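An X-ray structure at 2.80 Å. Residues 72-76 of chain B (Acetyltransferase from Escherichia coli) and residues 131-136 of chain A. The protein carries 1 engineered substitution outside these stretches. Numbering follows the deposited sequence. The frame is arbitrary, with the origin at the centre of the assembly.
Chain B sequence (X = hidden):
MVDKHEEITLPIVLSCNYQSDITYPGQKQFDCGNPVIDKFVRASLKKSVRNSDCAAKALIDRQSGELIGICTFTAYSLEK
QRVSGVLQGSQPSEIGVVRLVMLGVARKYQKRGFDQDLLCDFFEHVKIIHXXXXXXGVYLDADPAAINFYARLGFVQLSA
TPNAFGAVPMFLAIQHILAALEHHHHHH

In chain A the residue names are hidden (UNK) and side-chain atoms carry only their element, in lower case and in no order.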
# COMPACT_ATOMS: atom_id res chain seq x y z
N THR B 72 1.20 4.24 14.21
CA THR B 72 1.53 3.06 13.41
C THR B 72 0.46 2.83 12.35
O THR B 72 -0.73 3.00 12.61
CB THR B 72 1.66 1.82 14.29
OG1 THR B 72 0.41 1.55 14.94
CG2 THR B 72 2.74 2.02 15.35
N PHE B 73 0.90 2.43 11.16
CA PHE B 73 -0.03 2.18 10.07
C PHE B 73 0.52 1.06 9.19
O PHE B 73 1.72 0.77 9.19
CB PHE B 73 -0.28 3.44 9.23
CG PHE B 73 0.97 4.11 8.74
CD1 PHE B 73 1.65 5.01 9.55
CD2 PHE B 73 1.47 3.84 7.48
CE1 PHE B 73 2.81 5.63 9.10
CE2 PHE B 73 2.62 4.45 7.03
CZ PHE B 73 3.29 5.35 7.84
N THR B 74 -0.38 0.43 8.44
CA THR B 74 -0.02 -0.73 7.64
C THR B 74 -0.87 -0.78 6.38
O THR B 74 -1.92 -0.14 6.29
CB THR B 74 -0.18 -2.04 8.43
OG1 THR B 74 0.35 -3.13 7.67
CG2 THR B 74 -1.65 -2.30 8.71
N ALA B 75 -0.41 -1.58 5.42
CA ALA B 75 -1.20 -1.87 4.23
C ALA B 75 -2.28 -2.88 4.58
O ALA B 75 -2.01 -3.90 5.22
CB ALA B 75 -0.30 -2.41 3.11
N TYR B 76 -3.51 -2.59 4.15
CA TYR B 76 -4.67 -3.38 4.56
C TYR B 76 -5.65 -3.45 3.40
O TYR B 76 -5.47 -2.80 2.36
CB TYR B 76 -5.33 -2.78 5.80
CG TYR B 76 -6.20 -3.74 6.58
CD1 TYR B 76 -5.64 -4.80 7.27
CD2 TYR B 76 -7.58 -3.58 6.62
CE1 TYR B 76 -6.43 -5.69 7.99
CE2 TYR B 76 -8.38 -4.46 7.33
CZ TYR B 76 -7.80 -5.51 8.01
OH TYR B 76 -8.60 -6.38 8.72
N UNK A 131 8.98 1.76 0.58
CA UNK A 131 9.62 2.75 1.43
C UNK A 131 8.61 3.69 2.07
O UNK A 131 8.85 4.20 3.17
o UNK A 131 13.59 2.33 -1.23
c UNK A 131 12.68 3.07 -0.83
c UNK A 131 11.99 2.81 0.49
n UNK A 131 12.26 4.12 -1.53
c UNK A 131 10.66 3.54 0.62
N UNK A 132 7.47 3.92 1.42
CA UNK A 132 6.41 4.72 2.02
C UNK A 132 5.48 3.89 2.89
O UNK A 132 5.03 4.35 3.95
c UNK A 132 5.60 5.43 0.93
N UNK A 133 5.20 2.65 2.47
CA UNK A 133 4.32 1.75 3.20
C UNK A 133 4.90 0.34 3.15
O UNK A 133 5.00 -0.25 2.07
c UNK A 133 0.51 1.09 2.60
c UNK A 133 2.91 1.78 2.60
c UNK A 133 1.69 1.43 4.78
c UNK A 133 1.83 0.97 3.33
N UNK A 134 5.28 -0.22 4.30
CA UNK A 134 5.90 -1.55 4.29
C UNK A 134 4.93 -2.62 3.84
O UNK A 134 3.76 -2.64 4.24
c UNK A 134 6.27 -0.39 6.38
c UNK A 134 5.19 0.34 5.65
c UNK A 134 6.32 -1.76 5.76
N UNK A 135 5.42 -3.51 2.99
CA UNK A 135 4.65 -4.66 2.52
C UNK A 135 5.53 -5.89 2.60
O UNK A 135 6.76 -5.80 2.63
c UNK A 135 3.07 -3.33 1.08
c UNK A 135 5.21 -4.13 0.09
c UNK A 135 5.91 -5.34 -0.49
c UNK A 135 4.09 -4.45 1.09
N UNK A 136 4.89 -7.06 2.67
CA UNK A 136 5.63 -8.31 2.79
C UNK A 136 6.07 -8.87 1.45
O UNK A 136 7.04 -9.63 1.41
n UNK A 136 7.07 -8.87 7.91
c UNK A 136 4.60 -9.04 5.01
c UNK A 136 5.79 -8.64 7.18
c UNK A 136 5.95 -8.96 5.71
c UNK A 136 4.78 -9.34 3.53

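Position 131 of chain A carries five side-chain atoms: three carbons, an oxygen and a nitrogen. The third carbon holds both the oxygen and the nitrogen, so the chain ends in an amide. Nothing on the chain B strand is within reach. Two carbons lie before that amide carbon, which fits glutamine rather than asparagine. This is Gln131(A), and its OE1 is hydrogen-bonded elsewhere in the structure.

Position 132 has a single side-chain carbon, directed sideways to the strand. That carbon stays well clear of chain B. The backbone makes the approach instead: O of 132 lies 3.9 Å from CE2 of Phe73(B), near the plane of the ring and at its edge. One carbon means alanine, Ala132(A).

Position 133 is the first residue to leave helical phi/psi. Its side chain has four carbons and forks at the second. The CA-to-CB bond points sideways, but the end of the chain comes nearer to chain B and meets Phe73(B), Thr74(B) and Ala75(B). A fork at the second carbon is leucine, Leu133(A), with chi1 t and chi2 p. CD1 sits 3.6 Å from CD2 of Phe73(B) and 3.7 Å from the backbone C of Thr74(B). CD2 sits 3.6 Å from CB of Ala75(B).

Position 134 has three carbons that close a ring onto its own backbone N. The ring keeps its distance from the strand, while the backbone O of 134 lies 4.2 Å from CB of Ala75(B). This is proline, Pro134(A).

Position 135 has four carbons and forks at the first, with one arm two carbons long. The one-carbon arm meets CB of Ala75(B), and the longer arm leads away from the strand. That is isoleucine, Ile135(A). Its CG2 lies 4.0 Å from CB of Ala75(B).

Position 136 has four carbons in a row ending in nitrogen. It makes no contact with the strand. This is Lys136(A), whose NZ is hydrogen-bonded elsewhere in the structure.

The contact is small, burying 226 Å² over both sides, and no hydrogen bond crosses it. It works by apolar packing centred on Leu133(A), whose two methyls divide between the edge of the Phe73(B) ring and the CB of Ala75(B). CB of Ala75(B) touches both Leu133(A) and Ile135(A). The CA-to-CB bonds of Thr74(B) and Tyr76(B) point away, that of Ala75(B) toward, in the alternation usual for a strand. The OG1 of Thr74(B) makes a weak hydrogen bond, 3.5 Å, to O of Ala75(B).

Chain A (131-136) QALPIK
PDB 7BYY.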